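Local atomic coordinates of periplasmic sugar-binding domain protein (Pseudomonas fluorescens Pf-5, PDB entry 3H75), a protein that probably binds carbohydrate in the periplasm, as a two-domain member of the bacterial solute-binding protein 2 family. Residues Phe8-Asn13 with Ile39-Arg44; Asn48-Ala53 with Ala75-Arg80; Tyr65-Asn70 with Lys88-Asn93; Ser23-Ala28 with His262-Gly267. One frame throughout, in Å; residues are numbered along the deposited sequence.

Interaction 1: residues Phe8-Asn13 with Ile39-Arg44. With SO4 (sulfate ion), chain B.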
loop_
_atom_site.group_PDB
_atom_site.type_symbol
_atom_site.label_atom_id
_atom_site.label_comp_id
_atom_site.label_asym_id
_atom_site.label_seq_id
_atom_site.Cartn_x
_atom_site.Cartn_y
_atom_site.Cartn_z
ATOM N N PHE A 8 10.908 11.871 5.484
ATOM C CA PHE A 8 10.365 10.776 4.691
ATOM C C PHE A 8 10.270 11.197 3.242
ATOM O O PHE A 8 9.711 12.251 2.931
ATOM C CB PHE A 8 8.973 10.357 5.194
ATOM C CG PHE A 8 8.277 9.355 4.298
ATOM C CD1 PHE A 8 8.916 8.177 3.923
ATOM C CD2 PHE A 8 6.989 9.591 3.828
ATOM C CE1 PHE A 8 8.284 7.248 3.093
ATOM C CE2 PHE A 8 6.347 8.664 2.996
ATOM C CZ PHE A 8 6.996 7.496 2.630
ATOM N N LEU A 9 10.830 10.378 2.361
ATOM C CA LEU A 9 10.787 10.639 0.924
ATOM C C LEU A 9 9.584 9.878 0.360
ATOM O O LEU A 9 9.647 8.666 0.121
ATOM C CB LEU A 9 12.092 10.178 0.263
ATOM C CG LEU A 9 13.353 10.760 0.919
ATOM C CD1 LEU A 9 14.588 10.289 0.159
ATOM C CD2 LEU A 9 13.285 12.293 0.932
ATOM N N ASN A 10 8.486 10.611 0.189
ATOM C CA ASN A 10 7.222 10.085 -0.323
ATOM C C ASN A 10 7.316 10.002 -1.854
ATOM O O ASN A 10 7.591 11.000 -2.517
ATOM C CB ASN A 10 6.096 11.042 0.100
ATOM C CG ASN A 10 4.724 10.447 -0.079
ATOM O OD1 ASN A 10 4.402 9.930 -1.143
ATOM N ND2 ASN A 10 3.898 10.520 0.968
ATOM N N PRO A 11 7.081 8.814 -2.438
ATOM C CA PRO A 11 7.166 8.671 -3.898
ATOM C C PRO A 11 5.994 9.203 -4.719
ATOM O O PRO A 11 6.125 9.418 -5.930
ATOM C CB PRO A 11 7.342 7.164 -4.086
ATOM C CG PRO A 11 6.523 6.592 -2.953
ATOM C CD PRO A 11 6.821 7.515 -1.782
ATOM N N GLY A 12 4.854 9.422 -4.074
ATOM C CA GLY A 12 3.694 9.865 -4.826
ATOM C C GLY A 12 3.559 11.346 -5.103
ATOM O O GLY A 12 4.470 12.129 -4.847
ATOM N N ASN A 13 2.411 11.718 -5.660
ATOM C CA ASN A 13 2.117 13.117 -5.932
ATOM C C ASN A 13 1.524 13.700 -4.653
ATOM O O ASN A 13 0.925 12.977 -3.847
ATOM C CB ASN A 13 1.109 13.255 -7.076
ATOM C CG ASN A 13 1.681 12.833 -8.414
ATOM O OD1 ASN A 13 2.843 13.111 -8.724
ATOM N ND2 ASN A 13 0.864 12.167 -9.223
ATOM N N ILE A 39 8.143 15.725 5.226
ATOM C CA ILE A 39 7.812 14.833 4.127
ATOM C C ILE A 39 8.079 15.520 2.798
ATOM O O ILE A 39 7.546 16.602 2.530
ATOM C CB ILE A 39 6.326 14.404 4.182
ATOM C CG1 ILE A 39 6.065 13.602 5.459
ATOM C CG2 ILE A 39 5.977 13.573 2.951
ATOM C CD1 ILE A 39 4.608 13.240 5.680
ATOM N N LEU A 40 8.917 14.895 1.977
ATOM C CA LEU A 40 9.256 15.429 0.664
ATOM C C LEU A 40 8.622 14.552 -0.411
ATOM O O LEU A 40 8.911 13.359 -0.494
ATOM C CB LEU A 40 10.773 15.440 0.468
ATOM C CG LEU A 40 11.612 16.163 1.523
ATOM C CD1 LEU A 40 13.087 16.061 1.150
ATOM C CD2 LEU A 40 11.185 17.618 1.614
ATOM N N TYR A 41 7.756 15.142 -1.230
ATOM C CA TYR A 41 7.100 14.405 -2.305
ATOM C C TYR A 41 7.946 14.356 -3.574
ATOM O O TYR A 41 8.536 15.358 -3.973
ATOM C CB TYR A 41 5.748 15.049 -2.640
ATOM C CG TYR A 41 4.642 14.704 -1.670
ATOM C CD1 TYR A 41 3.924 13.517 -1.802
ATOM C CD2 TYR A 41 4.311 15.564 -0.621
ATOM C CE1 TYR A 41 2.899 13.194 -0.915
ATOM C CE2 TYR A 41 3.289 15.251 0.272
ATOM C CZ TYR A 41 2.587 14.063 0.115
ATOM O OH TYR A 41 1.559 13.751 0.975
ATOM N N ALA A 42 7.987 13.194 -4.219
ATOM C CA ALA A 42 8.741 13.053 -5.458
ATOM C C ALA A 42 7.899 13.488 -6.652
ATOM O O ALA A 42 8.425 13.719 -7.733
ATOM C CB ALA A 42 9.167 11.606 -5.646
ATOM N N GLU A 43 6.590 13.602 -6.436
ATOM C CA GLU A 43 5.638 13.948 -7.488
ATOM C C GLU A 43 5.784 12.933 -8.625
ATOM O O GLU A 43 5.831 13.269 -9.815
ATOM C CB GLU A 43 5.841 15.395 -7.978
ATOM C CG GLU A 43 5.772 16.459 -6.866
ATOM C CD GLU A 43 4.417 16.566 -6.171
ATOM O OE1 GLU A 43 3.471 15.843 -6.547
ATOM O OE2 GLU A 43 4.301 17.392 -5.237
ATOM N N ARG A 44 5.878 11.674 -8.212
ATOM C CA ARG A 44 5.974 10.523 -9.099
ATOM C C ARG A 44 7.146 10.420 -10.069
ATOM O O ARG A 44 7.024 9.825 -11.140
ATOM C CB ARG A 44 4.648 10.346 -9.844
ATOM C CG ARG A 44 3.538 9.718 -8.980
ATOM C CD ARG A 44 3.957 8.328 -8.523
ATOM N NE ARG A 44 2.953 7.644 -7.705
ATOM C CZ ARG A 44 3.126 6.419 -7.217
ATOM N NH1 ARG A 44 4.256 5.765 -7.466
ATOM N NH2 ARG A 44 2.175 5.845 -6.488
HETATM S S SO4 B . 4.312 2.884 -5.183
HETATM O O1 SO4 B . 4.049 1.448 -4.948
HETATM O O2 SO4 B . 3.085 3.646 -4.909
HETATM O O3 SO4 B . 5.381 3.307 -4.267
HETATM O O4 SO4 B . 4.726 3.079 -6.589
#
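Three backbone hydrogen bonds tie F8-N10 to I39-A42. L40 N meets F8 O at 2.9 Å, nearly along the C=O axis. N10 N reaches L40 O at 2.9 Å from above the carbonyl plane, the most bent of the three at its hydrogen (138°), and A42 N closes on N10 O at 2.8 Å. Alongside them N10 and Y41 point the same way, the amide tilted 34° to the phenol ring and N10 CG 3.4 Å from Y41 CE1. The methyl I39 CG2 lies over one face of that ring toward its rim, while G12 O comes to its edge. On the other face of the sheet L9 CD2 and L40 CD1 touch as parallel leucines.

These strands are the two arms of a beta-alpha-beta crossover through helix 17-33, in the Rossmann-like N-terminal lobe of a periplasmic binding protein, and the loops after their C-terminal ends face the interdomain cleft. Asparagine suits the strand end: CG anti to the backbone N (chi1 -166°) brings OD1 to G12 N at 3.0 Å, an Asx turn, and N10 ND2 donates to W19 O. R44, bent at chi2, clasps a sulfate ion, probably from the crystallisation liquor, with NH1 to O4 at 2.9 Å and NH2 to O2 at 2.9 Å. Further out, E16 forms a salt bridge with R44 NH2, and W19 NE1 also holds the sulfate. S23 of helix 17-33 hydrogen-bonds Y41 OH, while N48 and Q52 of helix 46-58 bind the carbonyls A42 O and Y41 O.

Interaction 2: residues Asn48-Ala53 with Ala75-Arg80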
loop_
_atom_site.group_PDB
_atom_site.type_symbol
_atom_site.label_atom_id
_atom_site.label_comp_id
_atom_site.label_asym_id
_atom_site.label_seq_id
_atom_site.Cartn_x
_atom_site.Cartn_y
_atom_site.Cartn_z
ATOM N N ASN A 48 13.601 12.345 -8.431
ATOM C CA ASN A 48 13.509 13.429 -7.463
ATOM C C ASN A 48 13.820 12.915 -6.064
ATOM O O ASN A 48 14.385 13.632 -5.243
ATOM C CB ASN A 48 12.122 14.070 -7.483
ATOM C CG ASN A 48 11.860 14.841 -8.756
ATOM O OD1 ASN A 48 12.792 15.309 -9.418
ATOM N ND2 ASN A 48 10.586 14.995 -9.101
ATOM N N THR A 49 13.440 11.672 -5.791
ATOM C CA THR A 49 13.707 11.069 -4.489
ATOM C C THR A 49 15.217 10.941 -4.313
ATOM O O THR A 49 15.762 11.248 -3.254
ATOM C CB THR A 49 13.060 9.672 -4.388
ATOM O OG1 THR A 49 11.634 9.802 -4.492
ATOM C CG2 THR A 49 13.409 9.006 -3.057
ATOM N N LEU A 50 15.892 10.499 -5.368
ATOM C CA LEU A 50 17.337 10.341 -5.318
ATOM C C LEU A 50 18.017 11.684 -5.087
ATOM O O LEU A 50 18.920 11.794 -4.262
ATOM C CB LEU A 50 17.846 9.722 -6.620
ATOM C CG LEU A 50 19.362 9.555 -6.754
ATOM C CD1 LEU A 50 19.887 8.606 -5.683
ATOM C CD2 LEU A 50 19.673 9.008 -8.139
ATOM N N GLN A 51 17.575 12.710 -5.808
ATOM C CA GLN A 51 18.170 14.031 -5.665
ATOM C C GLN A 51 17.912 14.613 -4.281
ATOM O O GLN A 51 18.777 15.276 -3.717
ATOM C CB GLN A 51 17.630 14.974 -6.740
ATOM C CG GLN A 51 18.549 16.147 -7.052
ATOM C CD GLN A 51 19.935 15.698 -7.476
ATOM O OE1 GLN A 51 20.081 14.768 -8.267
ATOM N NE2 GLN A 51 20.961 16.367 -6.959
ATOM N N GLN A 52 16.722 14.364 -3.737
ATOM C CA GLN A 52 16.378 14.856 -2.407
ATOM C C GLN A 52 17.297 14.228 -1.367
ATOM O O GLN A 52 17.756 14.907 -0.454
ATOM C CB GLN A 52 14.914 14.540 -2.081
ATOM C CG GLN A 52 13.938 15.391 -2.890
ATOM C CD GLN A 52 12.532 14.831 -2.886
ATOM O OE1 GLN A 52 12.311 13.687 -2.494
ATOM N NE2 GLN A 52 11.574 15.631 -3.336
ATOM N N ALA A 53 17.572 12.936 -1.513
ATOM C CA ALA A 53 18.459 12.244 -0.582
ATOM C C ALA A 53 19.899 12.724 -0.781
ATOM O O ALA A 53 20.595 13.037 0.180
ATOM C CB ALA A 53 18.373 10.733 -0.801
ATOM N N ALA A 75 16.690 3.145 -4.416
ATOM C CA ALA A 75 17.038 2.773 -3.049
ATOM C C ALA A 75 18.506 2.368 -2.893
ATOM O O ALA A 75 19.173 2.806 -1.958
ATOM C CB ALA A 75 16.124 1.646 -2.563
ATOM N N PRO A 76 19.024 1.518 -3.798
ATOM C CA PRO A 76 20.431 1.112 -3.680
ATOM C C PRO A 76 21.387 2.302 -3.736
ATOM O O PRO A 76 22.360 2.361 -2.984
ATOM C CB PRO A 76 20.617 0.171 -4.867
ATOM C CG PRO A 76 19.263 -0.453 -5.009
ATOM C CD PRO A 76 18.348 0.746 -4.855
ATOM N N GLN A 77 21.106 3.251 -4.625
ATOM C CA GLN A 77 21.959 4.426 -4.761
ATOM C C GLN A 77 21.919 5.272 -3.494
ATOM O O GLN A 77 22.940 5.806 -3.065
ATOM C CB GLN A 77 21.531 5.265 -5.970
ATOM C CG GLN A 77 21.486 4.488 -7.278
ATOM C CD GLN A 77 21.398 5.387 -8.497
ATOM O OE1 GLN A 77 21.023 4.947 -9.586
ATOM N NE2 GLN A 77 21.761 6.653 -8.324
ATOM N N ILE A 78 20.743 5.392 -2.888
ATOM C CA ILE A 78 20.617 6.169 -1.662
ATOM C C ILE A 78 21.368 5.486 -0.520
ATOM O O ILE A 78 21.954 6.151 0.333
ATOM C CB ILE A 78 19.131 6.366 -1.283
ATOM C CG1 ILE A 78 18.464 7.276 -2.319
ATOM C CG2 ILE A 78 19.014 6.958 0.121
ATOM C CD1 ILE A 78 16.987 7.550 -2.065
ATOM N N LEU A 79 21.356 4.157 -0.508
ATOM C CA LEU A 79 22.060 3.409 0.527
ATOM C C LEU A 79 23.560 3.682 0.439
ATOM O O LEU A 79 24.221 3.902 1.453
ATOM C CB LEU A 79 21.794 1.911 0.373
ATOM C CG LEU A 79 20.386 1.448 0.751
ATOM C CD1 LEU A 79 20.184 -0.003 0.336
ATOM C CD2 LEU A 79 20.188 1.616 2.251
ATOM N N ARG A 80 24.092 3.675 -0.779
ATOM C CA ARG A 80 25.514 3.927 -0.982
ATOM C C ARG A 80 25.888 5.372 -0.666
ATOM O O ARG A 80 26.972 5.640 -0.150
ATOM C CB ARG A 80 25.919 3.595 -2.422
ATOM C CG ARG A 80 25.875 2.109 -2.756
ATOM C CD ARG A 80 26.597 1.808 -4.069
ATOM N NE ARG A 80 25.892 2.327 -5.239
ATOM C CZ ARG A 80 24.754 1.824 -5.712
ATOM N NH1 ARG A 80 24.185 0.786 -5.116
ATOM N NH2 ARG A 80 24.190 2.359 -6.786
#
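I78 reaches from helix 74-82 toward helix 46-58, and its three outer carbons, CG1, CG2 and CD1, make the largest share of the contact. CB branches with CG1 anti to the carbonyl carbon (chi1 -68°), which leaves CG2 anti to the backbone N. CG2 stops 3.9 Å from A53 CB. CG1 lies 3.8 Å from A53 CB and, on the L50 side, 3.9 Å from L50 CD1. Because chi2 is fully extended (180°), CD1 is carried forward until it stands 3.7 Å from A53 CB. There it also meets T49 CG2 at 4.0 Å, the two side chains crossing at about a right angle. The small methyl of A53 thus serves as a seat for the outer half of the isoleucine, while T49 and L50 flank it.

The second meeting is L50 with Q77, whose chains again cross roughly at right angles. L50 CD1 rests 3.7 Å from Q77 CB, and its other methyl, CD2, comes to 3.2 Å from Q77 NE2, a snug approach without any hydrogen bond. Glutamine is well placed at this margin, since its aliphatic stem packs on leucine while the amide can remain near the partly exposed surface.

Both helices cover the same face of the parallel sheet of a Rossmann-like lobe, running almost parallel (6°) as successive crossover helices do. Beneath them I78 also touches L66 and L68, and T49 and A53 touch L9. No hydrogen bond joins the two segments, so cohesion comes from fitted aliphatic groups, buried at L50, A53 and I78 and bordered by the more exposed T49 and Q77.

Interaction 3: residues Tyr65-Asn70 with Lys88-Asn93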
loop_
_atom_site.group_PDB
_atom_site.type_symbol
_atom_site.label_atom_id
_atom_site.label_comp_id
_atom_site.label_asym_id
_atom_site.label_seq_id
_atom_site.Cartn_x
_atom_site.Cartn_y
_atom_site.Cartn_z
ATOM N N TYR A 65 16.825 10.463 11.261
ATOM C CA TYR A 65 16.409 9.354 10.407
ATOM C C TYR A 65 15.955 9.812 9.027
ATOM O O TYR A 65 15.374 10.892 8.872
ATOM C CB TYR A 65 15.236 8.603 11.049
ATOM C CG TYR A 65 15.529 8.016 12.405
ATOM C CD1 TYR A 65 16.037 6.724 12.530
ATOM C CD2 TYR A 65 15.314 8.759 13.566
ATOM C CE1 TYR A 65 16.327 6.183 13.782
ATOM C CE2 TYR A 65 15.603 8.229 14.822
ATOM C CZ TYR A 65 16.110 6.943 14.920
ATOM O OH TYR A 65 16.416 6.426 16.158
ATOM N N LEU A 66 16.212 8.964 8.036
ATOM C CA LEU A 66 15.804 9.196 6.657
ATOM C C LEU A 66 14.974 7.959 6.315
ATOM O O LEU A 66 15.480 6.835 6.352
ATOM C CB LEU A 66 17.026 9.278 5.731
ATOM C CG LEU A 66 16.982 10.041 4.396
ATOM C CD1 LEU A 66 17.638 9.188 3.316
ATOM C CD2 LEU A 66 15.559 10.416 4.009
HETATM N N MSE A 67 13.694 8.161 6.019
HETATM C CA MSE A 67 12.804 7.062 5.674
HETATM C C MSE A 67 12.496 7.105 4.185
HETATM O O MSE A 67 12.250 8.168 3.628
HETATM C CB MSE A 67 11.508 7.168 6.466
HETATM C CG MSE A 67 10.634 5.933 6.377
HETATM SE SE MSE A 67 8.996 6.212 7.370
HETATM C CE MSE A 67 9.690 6.863 9.022
ATOM N N LEU A 68 12.519 5.951 3.534
ATOM C CA LEU A 68 12.249 5.902 2.106
ATOM C C LEU A 68 11.613 4.580 1.722
ATOM O O LEU A 68 11.765 3.577 2.423
ATOM C CB LEU A 68 13.546 6.078 1.307
ATOM C CG LEU A 68 14.648 5.048 1.594
ATOM C CD1 LEU A 68 15.433 4.750 0.319
ATOM C CD2 LEU A 68 15.561 5.569 2.696
ATOM N N VAL A 69 10.904 4.587 0.600
ATOM C CA VAL A 69 10.253 3.388 0.097
ATOM C C VAL A 69 11.273 2.619 -0.728
ATOM O O VAL A 69 12.073 3.211 -1.452
ATOM C CB VAL A 69 9.046 3.749 -0.786
ATOM C CG1 VAL A 69 8.420 2.490 -1.350
ATOM C CG2 VAL A 69 8.022 4.533 0.035
ATOM N N ASN A 70 11.252 1.297 -0.621
ATOM C CA ASN A 70 12.209 0.494 -1.362
ATOM C C ASN A 70 11.839 0.354 -2.834
ATOM O O ASN A 70 10.659 0.278 -3.198
ATOM C CB ASN A 70 12.340 -0.891 -0.723
ATOM C CG ASN A 70 13.672 -1.544 -1.024
ATOM O OD1 ASN A 70 14.540 -0.945 -1.661
ATOM N ND2 ASN A 70 13.849 -2.776 -0.561
ATOM N N LYS A 88 20.503 7.663 10.187
ATOM C CA LYS A 88 19.990 6.303 10.271
ATOM C C LYS A 88 18.926 6.155 9.190
ATOM O O LYS A 88 18.098 7.046 9.005
ATOM C CB LYS A 88 19.384 6.049 11.655
ATOM C CG LYS A 88 20.404 6.035 12.793
ATOM C CD LYS A 88 19.721 5.850 14.140
ATOM C CE LYS A 88 20.732 5.748 15.271
ATOM N NZ LYS A 88 20.057 5.483 16.572
ATOM N N LEU A 89 18.955 5.040 8.469
ATOM C CA LEU A 89 17.991 4.812 7.401
ATOM C C LEU A 89 16.922 3.802 7.763
ATOM O O LEU A 89 17.178 2.840 8.489
ATOM C CB LEU A 89 18.694 4.313 6.140
ATOM C CG LEU A 89 19.803 5.163 5.524
ATOM C CD1 LEU A 89 20.320 4.464 4.276
ATOM C CD2 LEU A 89 19.277 6.539 5.187
ATOM N N PHE A 90 15.723 4.023 7.239
ATOM C CA PHE A 90 14.616 3.112 7.468
ATOM C C PHE A 90 13.923 2.902 6.128
ATOM O O PHE A 90 13.397 3.845 5.534
ATOM C CB PHE A 90 13.638 3.686 8.488
ATOM C CG PHE A 90 12.806 2.640 9.167
ATOM C CD1 PHE A 90 13.415 1.643 9.919
ATOM C CD2 PHE A 90 11.422 2.637 9.037
ATOM C CE1 PHE A 90 12.657 0.646 10.537
ATOM C CE2 PHE A 90 10.655 1.649 9.646
ATOM C CZ PHE A 90 11.276 0.648 10.399
ATOM N N ILE A 91 13.950 1.659 5.656
ATOM C CA ILE A 91 13.362 1.268 4.374
ATOM C C ILE A 91 11.971 0.687 4.600
ATOM O O ILE A 91 11.805 -0.252 5.377
ATOM C CB ILE A 91 14.237 0.197 3.690
ATOM C CG1 ILE A 91 15.682 0.688 3.596
ATOM C CG2 ILE A 91 13.676 -0.140 2.318
ATOM C CD1 ILE A 91 15.850 1.968 2.817
ATOM N N VAL A 92 10.970 1.224 3.909
ATOM C CA VAL A 92 9.617 0.735 4.118
ATOM C C VAL A 92 8.870 0.206 2.909
ATOM O O VAL A 92 9.289 0.381 1.759
ATOM C CB VAL A 92 8.734 1.825 4.768
ATOM C CG1 VAL A 92 9.316 2.227 6.110
ATOM C CG2 VAL A 92 8.626 3.036 3.842
ATOM N N ASN A 93 7.758 -0.463 3.221
ATOM C CA ASN A 93 6.819 -1.049 2.264
ATOM C C ASN A 93 7.213 -2.357 1.572
ATOM O O ASN A 93 6.358 -3.206 1.336
ATOM C CB ASN A 93 6.412 0.008 1.236
ATOM C CG ASN A 93 5.535 1.096 1.845
ATOM O OD1 ASN A 93 5.371 1.171 3.066
ATOM N ND2 ASN A 93 4.971 1.947 0.996
HETATM O O HOH W 1 18.485 8.115 16.967
HETATM O O HOH W 2 8.730 -0.674 -1.410
#
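The Y65 ring lies alongside K88 and points the same way, the extended lysine chain bringing CD to within 3.4 Å of Y65 CE1. The F90 ring, on the same face of the sheet as Y65 and K88, receives CG of the selenomethionine M67 at its edge, near the ring plane. M67 CG additionally meets V92 CG1 at 3.9 Å, their chains crossing about perpendicularly.

On the opposite face, L68 takes the crowded first torsion (chi1 58°), and I91 CD1 presses on L68 CG at 3.5 Å. L66 and L89 pack there side by side, L66 CB to L89 CD2 at 3.6 Å.

Five backbone hydrogen bonds alternate between the strands, from L66 N on K88 O to the longest, N70 N on V92 O, at 3.2 Å. They make the strands parallel neighbours in a beta-alpha-beta crossover through helix 74-82, in the middle of the Rossmann-like sheet.

Water 1 donates to Y65 OH at 2.8 Å and accepts from K88 NZ at 3.1 Å. Lysine suits this strand end because its methylenes pack along the tyrosine while NZ reaches D276 of helix 265-277, which also binds Y65 OH. This end is polar, which probably favours a protonated lysine, whereas the middle coheres through backbone bonds and buried hydrocarbon.

Interaction 4: residues Ser23-Ala28 with His262-Gly267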
loop_
_atom_site.group_PDB
_atom_site.type_symbol
_atom_site.label_atom_id
_atom_site.label_comp_id
_atom_site.label_asym_id
_atom_site.label_seq_id
_atom_site.Cartn_x
_atom_site.Cartn_y
_atom_site.Cartn_z
ATOM N N SER A 23 0.781 10.069 4.345
ATOM C CA SER A 23 1.412 11.224 4.978
ATOM C C SER A 23 0.618 11.751 6.167
ATOM O O SER A 23 1.184 12.029 7.225
ATOM C CB SER A 23 1.590 12.357 3.962
ATOM O OG SER A 23 2.556 12.022 2.988
ATOM N N GLN A 24 -0.693 11.888 5.994
ATOM C CA GLN A 24 -1.533 12.405 7.065
ATOM C C GLN A 24 -1.505 11.514 8.297
ATOM O O GLN A 24 -1.512 12.012 9.427
ATOM C CB GLN A 24 -2.975 12.584 6.579
ATOM C CG GLN A 24 -3.111 13.589 5.444
ATOM C CD GLN A 24 -2.547 14.952 5.799
ATOM O OE1 GLN A 24 -3.053 15.631 6.690
ATOM N NE2 GLN A 24 -1.487 15.358 5.102
ATOM N N PHE A 25 -1.467 10.199 8.091
ATOM C CA PHE A 25 -1.423 9.271 9.215
ATOM C C PHE A 25 -0.091 9.453 9.947
ATOM O O PHE A 25 -0.046 9.459 11.179
ATOM C CB PHE A 25 -1.567 7.823 8.727
ATOM C CG PHE A 25 -1.883 6.842 9.825
ATOM C CD1 PHE A 25 -3.141 6.833 10.421
ATOM C CD2 PHE A 25 -0.923 5.939 10.278
ATOM C CE1 PHE A 25 -3.441 5.936 11.457
ATOM C CE2 PHE A 25 -1.213 5.040 11.313
ATOM C CZ PHE A 25 -2.477 5.041 11.901
HETATM N N MSE A 26 0.990 9.614 9.187
HETATM C CA MSE A 26 2.307 9.817 9.780
HETATM C C MSE A 26 2.357 11.116 10.572
HETATM O O MSE A 26 2.923 11.160 11.662
HETATM C CB MSE A 26 3.393 9.879 8.703
HETATM C CG MSE A 26 3.710 8.566 8.026
HETATM SE SE MSE A 26 5.128 8.793 6.712
HETATM C CE MSE A 26 6.622 8.987 7.922
ATOM N N GLN A 27 1.774 12.174 10.017
ATOM C CA GLN A 27 1.786 13.463 10.696
ATOM C C GLN A 27 1.048 13.379 12.026
ATOM O O GLN A 27 1.457 13.999 13.010
ATOM C CB GLN A 27 1.186 14.542 9.795
ATOM C CG GLN A 27 1.966 14.707 8.501
ATOM C CD GLN A 27 1.512 15.888 7.679
ATOM O OE1 GLN A 27 0.319 16.086 7.459
ATOM N NE2 GLN A 27 2.470 16.678 7.205
ATOM N N ALA A 28 -0.030 12.602 12.061
ATOM C CA ALA A 28 -0.782 12.436 13.296
ATOM C C ALA A 28 0.137 11.746 14.301
ATOM O O ALA A 28 0.187 12.118 15.472
ATOM C CB ALA A 28 -2.026 11.593 13.048
ATOM N N HIS A 262 -2.628 -0.784 4.511
ATOM C CA HIS A 262 -1.222 -0.418 4.408
ATOM C C HIS A 262 -0.915 1.075 4.467
ATOM O O HIS A 262 0.246 1.461 4.606
ATOM C CB HIS A 262 -0.584 -1.055 3.158
ATOM C CG HIS A 262 -1.009 -0.446 1.859
ATOM N ND1 HIS A 262 -2.328 -0.196 1.542
ATOM C CD2 HIS A 262 -0.292 -0.104 0.762
ATOM C CE1 HIS A 262 -2.404 0.268 0.309
ATOM N NE2 HIS A 262 -1.182 0.333 -0.188
ATOM N N PHE A 263 -1.939 1.919 4.385
ATOM C CA PHE A 263 -1.704 3.357 4.455
ATOM C C PHE A 263 -1.258 3.742 5.861
ATOM O O PHE A 263 -0.790 4.854 6.084
ATOM C CB PHE A 263 -2.963 4.147 4.067
ATOM C CG PHE A 263 -4.023 4.195 5.140
ATOM C CD1 PHE A 263 -4.051 5.232 6.075
ATOM C CD2 PHE A 263 -4.997 3.207 5.209
ATOM C CE1 PHE A 263 -5.037 5.278 7.063
ATOM C CE2 PHE A 263 -5.981 3.244 6.190
ATOM C CZ PHE A 263 -6.003 4.280 7.117
ATOM N N THR A 264 -1.395 2.814 6.802
ATOM C CA THR A 264 -1.005 3.072 8.187
ATOM C C THR A 264 0.464 2.762 8.464
ATOM O O THR A 264 0.983 3.130 9.514
ATOM C CB THR A 264 -1.824 2.215 9.176
ATOM O OG1 THR A 264 -1.595 0.827 8.896
ATOM C CG2 THR A 264 -3.308 2.524 9.067
ATOM N N LEU A 265 1.140 2.096 7.532
ATOM C CA LEU A 265 2.527 1.698 7.764
ATOM C C LEU A 265 3.472 2.807 8.211
ATOM O O LEU A 265 4.291 2.595 9.105
ATOM C CB LEU A 265 3.095 0.994 6.529
ATOM C CG LEU A 265 4.295 0.085 6.827
ATOM C CD1 LEU A 265 4.359 -1.030 5.797
ATOM C CD2 LEU A 265 5.570 0.899 6.831
ATOM N N GLY A 266 3.360 3.979 7.595
ATOM C CA GLY A 266 4.224 5.087 7.966
ATOM C C GLY A 266 4.093 5.471 9.431
ATOM O O GLY A 266 5.088 5.798 10.087
ATOM N N GLY A 267 2.868 5.440 9.945
ATOM C CA GLY A 267 2.639 5.788 11.339
ATOM C C GLY A 267 3.302 4.798 12.276
ATOM O O GLY A 267 3.929 5.179 13.270
#
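Where the chain returns from the second domain to the first of this two-lobed periplasmic binding protein fold, H262-G267 leads into helix 265-277 and packs against helix 17-33. The tight part lies at two glycines. With no side chain at G266 or G267, the backbone comes right up to helix 17-33: CG of the selenomethionine M26 sits 3.4 Å from G266 C, and F25 CD2 is 3.7 Å from G267 CA. F25 CE2 likewise comes to 3.4 Å from T264 O. F25 suits this position because its flat ring, with CG anti to the backbone N (chi1 -165°), gives one face to the T264 methyl while its CD2-CE2 side comes against the backbone of T264 and G267.

The contact is looser toward F263. That ring turns an edge to the face of F25 in a T-shaped pair, centroids 5.8 Å apart and planes at 76°, and the closest carbons, F25 CD1 and F263 CE1, are 4.2 Å apart. L340 of the C-terminal helix 338-341 also touches both phenylalanines. Away from the interface, Q24 and Q27 take the partly exposed side of helix 17-33, where polar amides are at home, and touch nothing in H262-G267.

T264 bridges the two parts: OG1 bonds to G261 O, and the methyl CG2 stands over one face of each aromatic ring, 4.0 Å from the F25 centroid and 3.7 Å above the plane of F263.

Interactions 1 and 3 lie in one parallel sheet, joined where L9 N meets M67 O at 2.9 Å. Interaction 2 covers the face bearing L9, L66 and L68, and interaction 4 lies on the face of F8 and M67; their centres are 22 Å apart and they do not touch. Y41 OH to S23 OG, 2.8 Å, links interaction 1 to interaction 4, and A42 O to N48 ND2, 2.9 Å, links it to interaction 2. Interactions 3 and 4 meet at M67 SE and M26 CE, 3.7 Å apart. R44 binds the sulfate, with V69 about 4 Å from it, and H262 binds a glycerol; both, probably from the crystallisation liquor, may mark the cleft expected to hold sugar.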